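Local coordinates for protein TssK (Serratia sp. FS14, PDB 5Y0E) that probably serves as a trimeric baseplate component of the bacterial type VI secretion system, linking the baseplate to the membrane complex, at residues 167-172 / 180-185; 200-205 / 296-301; 219-224 / 233-238. All blocks are in the same frame, centred on the assembly; numbering follows the deposited sequence.

Contact 1: residues 167-172 / 180-185; sequences GVTRVL and LRLDTA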
loop_
_atom_site.group_PDB
_atom_site.type_symbol
_atom_site.label_atom_id
_atom_site.label_comp_id
_atom_site.label_asym_id
_atom_site.label_seq_id
_atom_site.Cartn_x
_atom_site.Cartn_y
_atom_site.Cartn_z
ATOM N N GLY A 167 -7.732 -24.117 -5.109
ATOM C CA GLY A 167 -7.715 -24.906 -3.896
ATOM C C GLY A 167 -8.752 -24.426 -2.902
ATOM O O GLY A 167 -8.929 -23.233 -2.694
ATOM N N VAL A 168 -9.428 -25.371 -2.257
ATOM C CA VAL A 168 -10.506 -25.064 -1.332
ATOM C C VAL A 168 -10.117 -25.350 0.113
ATOM O O VAL A 168 -10.422 -24.557 1.006
ATOM C CB VAL A 168 -11.788 -25.837 -1.715
ATOM C CG1 VAL A 168 -12.879 -25.623 -0.681
ATOM C CG2 VAL A 168 -12.255 -25.450 -3.103
ATOM N N THR A 169 -9.462 -26.481 0.368
ATOM C CA THR A 169 -9.234 -26.928 1.731
ATOM C C THR A 169 -8.381 -28.184 1.715
ATOM O O THR A 169 -8.098 -28.763 0.665
ATOM C CB THR A 169 -10.549 -27.189 2.451
ATOM O OG1 THR A 169 -10.310 -27.260 3.850
ATOM C CG2 THR A 169 -11.167 -28.467 1.977
ATOM N N ARG A 170 -7.974 -28.600 2.905
ATOM C CA ARG A 170 -7.222 -29.835 3.074
ATOM C C ARG A 170 -7.871 -30.685 4.152
ATOM O O ARG A 170 -8.178 -30.196 5.244
ATOM C CB ARG A 170 -5.766 -29.561 3.429
ATOM C CG ARG A 170 -5.049 -30.745 4.046
ATOM C CD ARG A 170 -3.573 -30.438 4.295
ATOM N NE ARG A 170 -2.779 -30.697 3.113
ATOM C CZ ARG A 170 -1.860 -31.648 3.032
ATOM N NH1 ARG A 170 -1.601 -32.412 4.083
ATOM N NH2 ARG A 170 -1.188 -31.822 1.903
ATOM N N VAL A 171 -8.097 -31.949 3.836
ATOM C CA VAL A 171 -8.593 -32.905 4.817
ATOM C C VAL A 171 -7.404 -33.470 5.576
ATOM O O VAL A 171 -6.476 -34.013 4.977
ATOM C CB VAL A 171 -9.401 -34.030 4.159
ATOM C CG1 VAL A 171 -9.983 -34.907 5.239
ATOM C CG2 VAL A 171 -10.510 -33.473 3.299
ATOM N N LEU A 172 -7.423 -33.327 6.891
ATOM C CA LEU A 172 -6.360 -33.881 7.713
ATOM C C LEU A 172 -6.702 -35.268 8.227
ATOM O O LEU A 172 -5.852 -36.160 8.221
ATOM C CB LEU A 172 -6.077 -32.970 8.900
ATOM C CG LEU A 172 -5.405 -31.645 8.590
ATOM C CD1 LEU A 172 -5.274 -30.844 9.862
ATOM C CD2 LEU A 172 -4.063 -31.873 7.928
ATOM N N LEU A 180 -15.215 -35.071 9.186
ATOM C CA LEU A 180 -13.910 -34.651 8.706
ATOM C C LEU A 180 -13.402 -33.471 9.508
ATOM O O LEU A 180 -14.170 -32.579 9.861
ATOM C CB LEU A 180 -13.960 -34.270 7.241
ATOM C CG LEU A 180 -14.563 -35.272 6.255
ATOM C CD1 LEU A 180 -15.012 -34.534 5.031
ATOM C CD2 LEU A 180 -13.578 -36.340 5.894
ATOM N N ARG A 181 -12.112 -33.492 9.815
ATOM C CA ARG A 181 -11.422 -32.346 10.379
ATOM C C ARG A 181 -10.559 -31.732 9.290
ATOM O O ARG A 181 -9.811 -32.440 8.607
ATOM C CB ARG A 181 -10.562 -32.731 11.581
ATOM C CG ARG A 181 -9.873 -31.552 12.247
ATOM C CD ARG A 181 -9.146 -31.981 13.511
ATOM N NE ARG A 181 -8.283 -33.126 13.259
ATOM C CZ ARG A 181 -6.976 -33.044 13.050
ATOM N NH1 ARG A 181 -6.369 -31.866 13.081
ATOM N NH2 ARG A 181 -6.275 -34.147 12.813
ATOM N N LEU A 182 -10.679 -30.424 9.114
ATOM C CA LEU A 182 -9.988 -29.724 8.049
ATOM C C LEU A 182 -8.814 -28.933 8.598
ATOM O O LEU A 182 -8.828 -28.479 9.740
ATOM C CB LEU A 182 -10.936 -28.779 7.319
ATOM C CG LEU A 182 -12.105 -29.449 6.622
ATOM C CD1 LEU A 182 -13.041 -28.392 6.084
ATOM C CD2 LEU A 182 -11.599 -30.319 5.527
ATOM N N ASP A 183 -7.802 -28.768 7.768
ATOM C CA ASP A 183 -6.680 -27.908 8.115
ATOM C C ASP A 183 -7.111 -26.455 7.972
ATOM O O ASP A 183 -6.976 -25.851 6.917
ATOM C CB ASP A 183 -5.481 -28.217 7.238
ATOM C CG ASP A 183 -4.312 -27.346 7.556
ATOM O OD1 ASP A 183 -4.388 -26.565 8.525
ATOM O OD2 ASP A 183 -3.310 -27.433 6.835
ATOM N N THR A 184 -7.600 -25.875 9.061
ATOM C CA THR A 184 -8.042 -24.493 9.043
ATOM C C THR A 184 -6.930 -23.493 8.770
ATOM O O THR A 184 -7.217 -22.304 8.647
ATOM C CB THR A 184 -8.696 -24.129 10.368
ATOM O OG1 THR A 184 -7.801 -24.464 11.425
ATOM C CG2 THR A 184 -9.982 -24.871 10.532
ATOM N N ALA A 185 -5.681 -23.897 8.693
ATOM C CA ALA A 185 -4.653 -22.908 8.440
ATOM C C ALA A 185 -4.461 -22.634 6.967
ATOM O O ALA A 185 -3.875 -21.608 6.621
ATOM C CB ALA A 185 -3.320 -23.346 9.044
#

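Contact 2: residues 200-205 / 296-301; sequences KTFIND and LCFGKL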
loop_
_atom_site.group_PDB
_atom_site.type_symbol
_atom_site.label_atom_id
_atom_site.label_comp_id
_atom_site.label_asym_id
_atom_site.label_seq_id
_atom_site.Cartn_x
_atom_site.Cartn_y
_atom_site.Cartn_z
ATOM N N LYS A 200 -8.172 -12.071 7.355
ATOM C CA LYS A 200 -8.716 -10.963 8.128
ATOM C C LYS A 200 -8.053 -10.865 9.488
ATOM O O LYS A 200 -7.797 -9.767 9.979
ATOM C CB LYS A 200 -10.229 -11.088 8.302
ATOM C CG LYS A 200 -11.050 -10.813 7.064
ATOM C CD LYS A 200 -12.509 -10.662 7.412
ATOM C CE LYS A 200 -12.763 -9.453 8.300
ATOM N NZ LYS A 200 -14.194 -9.290 8.684
ATOM N N THR A 201 -7.770 -11.994 10.118
ATOM C CA THR A 201 -7.178 -11.909 11.438
ATOM C C THR A 201 -5.694 -11.549 11.382
ATOM O O THR A 201 -5.196 -10.921 12.302
ATOM C CB THR A 201 -7.419 -13.213 12.204
ATOM O OG1 THR A 201 -7.057 -14.309 11.388
ATOM C CG2 THR A 201 -8.887 -13.361 12.539
ATOM N N PHE A 202 -4.980 -11.912 10.325
ATOM C CA PHE A 202 -3.656 -11.341 10.113
ATOM C C PHE A 202 -3.705 -9.826 10.202
ATOM O O PHE A 202 -2.916 -9.202 10.915
ATOM C CB PHE A 202 -3.099 -11.740 8.751
ATOM C CG PHE A 202 -2.655 -13.152 8.659
ATOM C CD1 PHE A 202 -2.126 -13.806 9.751
ATOM C CD2 PHE A 202 -2.737 -13.831 7.469
ATOM C CE1 PHE A 202 -1.701 -15.104 9.649
ATOM C CE2 PHE A 202 -2.321 -15.142 7.379
ATOM C CZ PHE A 202 -1.807 -15.767 8.464
ATOM N N ILE A 203 -4.642 -9.216 9.477
ATOM C CA ILE A 203 -4.756 -7.769 9.508
ATOM C C ILE A 203 -5.112 -7.302 10.905
ATOM O O ILE A 203 -4.497 -6.389 11.455
ATOM C CB ILE A 203 -5.793 -7.292 8.483
ATOM C CG1 ILE A 203 -5.354 -7.647 7.075
ATOM C CG2 ILE A 203 -6.025 -5.810 8.607
ATOM C CD1 ILE A 203 -6.432 -7.314 6.050
ATOM N N ASN A 204 -6.105 -7.933 11.503
ATOM C CA ASN A 204 -6.575 -7.457 12.784
ATOM C C ASN A 204 -5.517 -7.648 13.858
ATOM O O ASN A 204 -5.327 -6.778 14.711
ATOM C CB ASN A 204 -7.884 -8.155 13.123
ATOM C CG ASN A 204 -8.468 -7.684 14.403
ATOM O OD1 ASN A 204 -8.764 -6.510 14.594
ATOM N ND2 ASN A 204 -8.637 -8.605 15.307
ATOM N N ASP A 205 -4.786 -8.752 13.806
ATOM C CA ASP A 205 -3.698 -8.953 14.750
ATOM C C ASP A 205 -2.599 -7.921 14.570
ATOM O O ASP A 205 -2.127 -7.332 15.542
ATOM C CB ASP A 205 -3.126 -10.352 14.598
ATOM C CG ASP A 205 -4.029 -11.399 15.156
ATOM O OD1 ASP A 205 -4.870 -11.077 16.006
ATOM O OD2 ASP A 205 -3.899 -12.546 14.736
ATOM N N LEU A 296 1.547 -20.278 3.675
ATOM C CA LEU A 296 2.991 -20.392 3.772
ATOM C C LEU A 296 3.661 -19.030 3.739
ATOM O O LEU A 296 4.381 -18.662 4.670
ATOM C CB LEU A 296 3.528 -21.258 2.646
ATOM C CG LEU A 296 5.045 -21.315 2.704
ATOM C CD1 LEU A 296 5.485 -22.209 3.834
ATOM C CD2 LEU A 296 5.636 -21.766 1.401
ATOM N N CYS A 297 3.442 -18.268 2.663
ATOM C CA CYS A 297 4.207 -17.044 2.469
ATOM C C CYS A 297 3.783 -15.967 3.452
ATOM O O CYS A 297 4.630 -15.249 3.976
ATOM C CB CYS A 297 4.113 -16.548 1.019
ATOM S SG CYS A 297 2.529 -16.003 0.362
ATOM N N PHE A 298 2.495 -15.860 3.754
ATOM C CA PHE A 298 2.120 -14.942 4.820
ATOM C C PHE A 298 2.611 -15.440 6.164
ATOM O O PHE A 298 2.962 -14.639 7.039
ATOM C CB PHE A 298 0.608 -14.730 4.865
ATOM C CG PHE A 298 0.141 -13.578 4.034
ATOM C CD1 PHE A 298 0.078 -12.306 4.568
ATOM C CD2 PHE A 298 -0.212 -13.766 2.720
ATOM C CE1 PHE A 298 -0.327 -11.241 3.797
ATOM C CE2 PHE A 298 -0.617 -12.716 1.945
ATOM C CZ PHE A 298 -0.678 -11.446 2.474
ATOM N N GLY A 299 2.640 -16.754 6.345
ATOM C CA GLY A 299 3.112 -17.294 7.599
ATOM C C GLY A 299 4.519 -16.848 7.906
ATOM O O GLY A 299 4.815 -16.441 9.018
ATOM N N LYS A 300 5.384 -16.873 6.913
ATOM C CA LYS A 300 6.745 -16.438 7.144
ATOM C C LYS A 300 6.797 -14.959 7.442
ATOM O O LYS A 300 7.571 -14.524 8.290
ATOM C CB LYS A 300 7.609 -16.774 5.935
ATOM C CG LYS A 300 7.341 -18.129 5.421
ATOM C CD LYS A 300 8.594 -18.859 5.026
ATOM C CE LYS A 300 9.132 -18.383 3.709
ATOM N NZ LYS A 300 9.790 -19.515 2.997
ATOM N N LEU A 301 5.968 -14.177 6.764
ATOM C CA LEU A 301 5.972 -12.736 6.967
ATOM C C LEU A 301 5.456 -12.374 8.352
ATOM O O LEU A 301 6.049 -11.544 9.046
ATOM C CB LEU A 301 5.139 -12.077 5.868
ATOM C CG LEU A 301 5.580 -10.757 5.245
ATOM C CD1 LEU A 301 7.039 -10.851 4.884
ATOM C CD2 LEU A 301 4.764 -10.460 4.003
#

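Contact 3: residues 219-224 / 233-238; sequences QRLLQP and VDFMLL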
loop_
_atom_site.group_PDB
_atom_site.type_symbol
_atom_site.label_atom_id
_atom_site.label_comp_id
_atom_site.label_asym_id
_atom_site.label_seq_id
_atom_site.Cartn_x
_atom_site.Cartn_y
_atom_site.Cartn_z
ATOM N N GLN A 219 4.835 6.844 24.796
ATOM C CA GLN A 219 4.858 7.306 26.148
ATOM C C GLN A 219 6.246 7.357 26.748
ATOM O O GLN A 219 6.508 8.165 27.589
ATOM C CB GLN A 219 3.911 6.479 26.982
ATOM C CG GLN A 219 2.487 6.664 26.527
ATOM C CD GLN A 219 1.474 6.187 27.526
ATOM O OE1 GLN A 219 0.984 5.079 27.432
ATOM N NE2 GLN A 219 1.147 7.030 28.478
ATOM N N ARG A 220 7.126 6.483 26.310
ATOM C CA ARG A 220 8.473 6.471 26.777
ATOM C C ARG A 220 9.231 7.620 26.137
ATOM O O ARG A 220 10.006 8.264 26.766
ATOM C CB ARG A 220 9.098 5.128 26.467
ATOM C CG ARG A 220 10.594 5.118 26.354
ATOM C CD ARG A 220 11.245 5.243 27.690
ATOM N NE ARG A 220 11.012 4.083 28.497
ATOM C CZ ARG A 220 10.872 4.121 29.799
ATOM N NH1 ARG A 220 10.655 3.032 30.468
ATOM N NH2 ARG A 220 10.946 5.260 30.420
ATOM N N LEU A 221 8.930 7.929 24.897
ATOM C CA LEU A 221 9.590 9.014 24.220
ATOM C C LEU A 221 9.089 10.393 24.604
ATOM O O LEU A 221 9.700 11.362 24.274
ATOM C CB LEU A 221 9.554 8.827 22.720
ATOM C CG LEU A 221 10.526 7.803 22.191
ATOM C CD1 LEU A 221 10.083 7.313 20.846
ATOM C CD2 LEU A 221 11.924 8.331 22.120
ATOM N N LEU A 222 7.975 10.472 25.302
ATOM C CA LEU A 222 7.470 11.711 25.797
ATOM C C LEU A 222 8.391 12.192 26.875
ATOM O O LEU A 222 8.646 13.358 26.976
ATOM C CB LEU A 222 6.126 11.503 26.448
ATOM C CG LEU A 222 4.910 11.390 25.578
ATOM C CD1 LEU A 222 3.681 11.640 26.411
ATOM C CD2 LEU A 222 5.002 12.344 24.419
ATOM N N GLN A 223 8.849 11.283 27.715
ATOM C CA GLN A 223 9.744 11.612 28.797
ATOM C C GLN A 223 11.083 11.883 28.249
ATOM O O GLN A 223 11.532 11.199 27.374
ATOM C CB GLN A 223 9.863 10.462 29.741
ATOM C CG GLN A 223 8.563 9.764 29.946
ATOM C CD GLN A 223 8.538 9.031 31.227
ATOM O OE1 GLN A 223 9.371 8.193 31.478
ATOM N NE2 GLN A 223 7.584 9.346 32.055
ATOM N N PRO A 224 11.743 12.899 28.772
ATOM C CA PRO A 224 13.052 13.191 28.231
ATOM C C PRO A 224 14.012 12.082 28.574
ATOM O O PRO A 224 13.959 11.514 29.648
ATOM C CB PRO A 224 13.425 14.484 28.918
ATOM C CG PRO A 224 12.648 14.488 30.153
ATOM C CD PRO A 224 11.373 13.812 29.849
ATOM N N VAL A 233 17.256 5.464 17.964
ATOM C CA VAL A 233 16.870 4.205 17.406
ATOM C C VAL A 233 15.424 3.952 17.740
ATOM O O VAL A 233 14.672 3.569 16.907
ATOM C CB VAL A 233 17.752 3.071 17.938
ATOM C CG1 VAL A 233 17.159 1.733 17.616
ATOM C CG2 VAL A 233 19.131 3.164 17.350
ATOM N N ASP A 234 15.046 4.173 18.972
ATOM C CA ASP A 234 13.689 3.996 19.371
ATOM C C ASP A 234 12.777 4.899 18.594
ATOM O O ASP A 234 11.747 4.488 18.176
ATOM C CB ASP A 234 13.530 4.333 20.828
ATOM C CG ASP A 234 13.993 3.257 21.711
ATOM O OD1 ASP A 234 14.242 2.159 21.243
ATOM O OD2 ASP A 234 14.119 3.512 22.897
ATOM N N PHE A 235 13.158 6.147 18.429
ATOM C CA PHE A 235 12.357 7.085 17.709
ATOM C C PHE A 235 12.239 6.677 16.268
ATOM O O PHE A 235 11.215 6.822 15.698
ATOM C CB PHE A 235 12.918 8.478 17.845
ATOM C CG PHE A 235 12.062 9.522 17.238
ATOM C CD1 PHE A 235 10.850 9.823 17.761
ATOM C CD2 PHE A 235 12.467 10.182 16.146
ATOM C CE1 PHE A 235 10.056 10.763 17.193
ATOM C CE2 PHE A 235 11.680 11.133 15.577
ATOM C CZ PHE A 235 10.469 11.421 16.100
ATOM N N MET A 236 13.304 6.200 15.665
ATOM C CA MET A 236 13.206 5.704 14.297
ATOM C C MET A 236 12.216 4.562 14.168
ATOM O O MET A 236 11.640 4.373 13.104
ATOM C CB MET A 236 14.556 5.217 13.802
ATOM C CG MET A 236 15.475 6.277 13.425
ATOM S SD MET A 236 17.176 5.841 13.639
ATOM C CE MET A 236 17.680 6.277 12.075
ATOM N N LEU A 237 12.048 3.765 15.220
ATOM C CA LEU A 237 11.203 2.592 15.121
ATOM C C LEU A 237 9.744 2.951 15.330
ATOM O O LEU A 237 8.875 2.442 14.628
ATOM C CB LEU A 237 11.651 1.540 16.131
ATOM C CG LEU A 237 10.758 0.303 16.239
ATOM C CD1 LEU A 237 10.805 -0.561 14.996
ATOM C CD2 LEU A 237 11.150 -0.490 17.397
ATOM N N LEU A 238 9.468 3.824 16.290
ATOM C CA LEU A 238 8.130 4.365 16.425
ATOM C C LEU A 238 7.667 5.018 15.121
ATOM O O LEU A 238 6.527 4.833 14.696
ATOM C CB LEU A 238 8.105 5.352 17.580
ATOM C CG LEU A 238 6.799 6.099 17.831
ATOM C CD1 LEU A 238 5.636 5.157 18.118
ATOM C CD2 LEU A 238 6.978 7.040 18.962
#

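Contact 1: residues 167-172 / 180-185
Val171 and Leu182 face each other as an antiparallel, non-hydrogen-bonded pair in a beta hairpin, where strand 163-174 turns back into the short strand 180-182, the outermost strand at this end of its sheet within the chain. Backbone bonds flank the pair: Leu172 N donates to Arg181 O at 3.1 Å, and Asp183 N donates to Arg170 O at 2.9 Å. The two short strand segments run at 127° to one another, so the pairing is strongly twisted.

On the side of the sheet bearing Val171 and Leu182, the contact is mostly apolar. CG1 of Val171 lies 3.9 Å from CD2 of Leu180, while its CG2 meets CD2 of Leu182. Thr169 crosses Leu182 at about a right angle, its OG1 lying 3.7 Å from CD1 of Leu182. Leu55 and Ile60 also touch Leu180 and Leu182 here.

Leu172 reaches over the second strand differently. Its CB sits above one face of the Arg181 guanidinium, displaced toward the rim. With CG anti to the carbonyl carbon (chi1 -71°), the side chain then leans toward Asp183: CG lies 3.7 Å from Asp183 CB. At the tip both branches rest on Asp183: CD1 sits between NH1 of Arg181, 3.6 Å away, and CA of Asp183, and CD2 lies 4.0 Å from Asp183 CB.

Strand 163-174 is held along its other edge by strand 96-103, where Val168 and Thr169 both face Val98 in a classic beta bulge. Past the paired residues, Asp183 starts an Asx turn: Ala185 N donates to its OD1 at 3.0 Å, approaching from above the carboxylate plane.

Contact 2: residues 200-205 / 296-301
Between segments 200-205 and 296-301 the touch rests on Phe202 and Phe298, and its close part is small: CE2 of Phe202 lies 3.9 Å from CB of Phe298. The ring therefore leans on the root of the other side chain more than on its aromatic system. The ring planes are nearly parallel, 9° apart, but they have slid past one another until their centroids stand 6.0 Å apart and they barely overlap. CD2 of Phe202 and CD1 of Phe298, the nearest atoms of the two rings, are 4.3 Å apart. The contact is apolar, the side chains meeting obliquely, with no hydrogen bond between the segments.

Phe202 gets there because its CG stands anti to the carbonyl carbon (chi1 -74°) on a bond from CA that already points at the other helix. The backbones themselves stay apart; the CA atoms of Phe202 and Phe298 are 8.6 Å from each other.

The two helices belong to a bundle with helices 229-253 and 259-273, consistent with the helical middle domain of TssK proteins. Deeper contacts fix the two helices. The buried ring of Phe298 makes an edge-to-face pair with Phe263 of helix 259-273, which Cys297 and Leu301 also touch, and Ile203 packs on Val248 and Tyr252 of helix 229-253.

Beyond the phenylalanine touch the contact is loose: Phe202 CZ stays 5.0 Å from Gly299 N. Ile187, in the loop ahead of helix 197-222, provides further cover for the partly exposed Phe202. Lys200 and Lys300 lie on the exposed sides of their helices, away from the phenylalanine pair, and Thr201 turns its OG1 back to hydrogen-bond Pro197 O and Val198 O.

Contact 3: residues 219-224 / 233-238
Leu221 reaches across a helical hairpin to three residues of the returning helix, and its CD1 does most of the touching. This methyl lies 3.6 Å from CD2 of Leu238, the two leucine side chains sliding past each other in opposite directions. It also sits 3.9 Å from CA of Phe235 and meets that ring at its edge, near the plane, 4.1 Å from CD1 of Phe235. The other branch, CD2, only approaches CB of Asp234, at 4.5 Å. No hydrogen bond crosses the contact.

Torsions set this up: Leu238 turns CG anti to its backbone N (chi1 176°), which carries CD2 to the leucine opposite. Behind the first shell, Leu238 also touches Ser214 and Ser218, and Met217 touches Asp234 and Leu237, continuing the packing along helix 197-222.

Subunit neighbours close in from outside. Gln223 NE2 donates to Arg395 O of the second subunit, Met236 packs on Met236 of that same subunit, and Val233 rests on Phe235 of the third. The contact thus joins helices 197-222 and 229-253 near their connecting loop, where the bundle meets the other two chains of the trimer.

Overall arrangement
From the N terminus, contact 1 comes first, closing the short hairpin loop between strands 163-174 and 180-182 at the edge of the mixed sheet. The chain then enters helix 197-222, which serves both remaining contacts. Contact 2 opens early on this helix, and contact 3 opens farther along it and closes at once on helix 229-253. Only after helix 259-273 does helix 294-309 close contact 2, so the short loop of contact 3 falls wholly within the long one. The centres of contacts 2 and 3 are about 27 Å apart; those of contacts 1 and 3, about 44 Å apart, lie on opposite sides of the chain's centre, one in the sheet, the other at the end of the helical bundle.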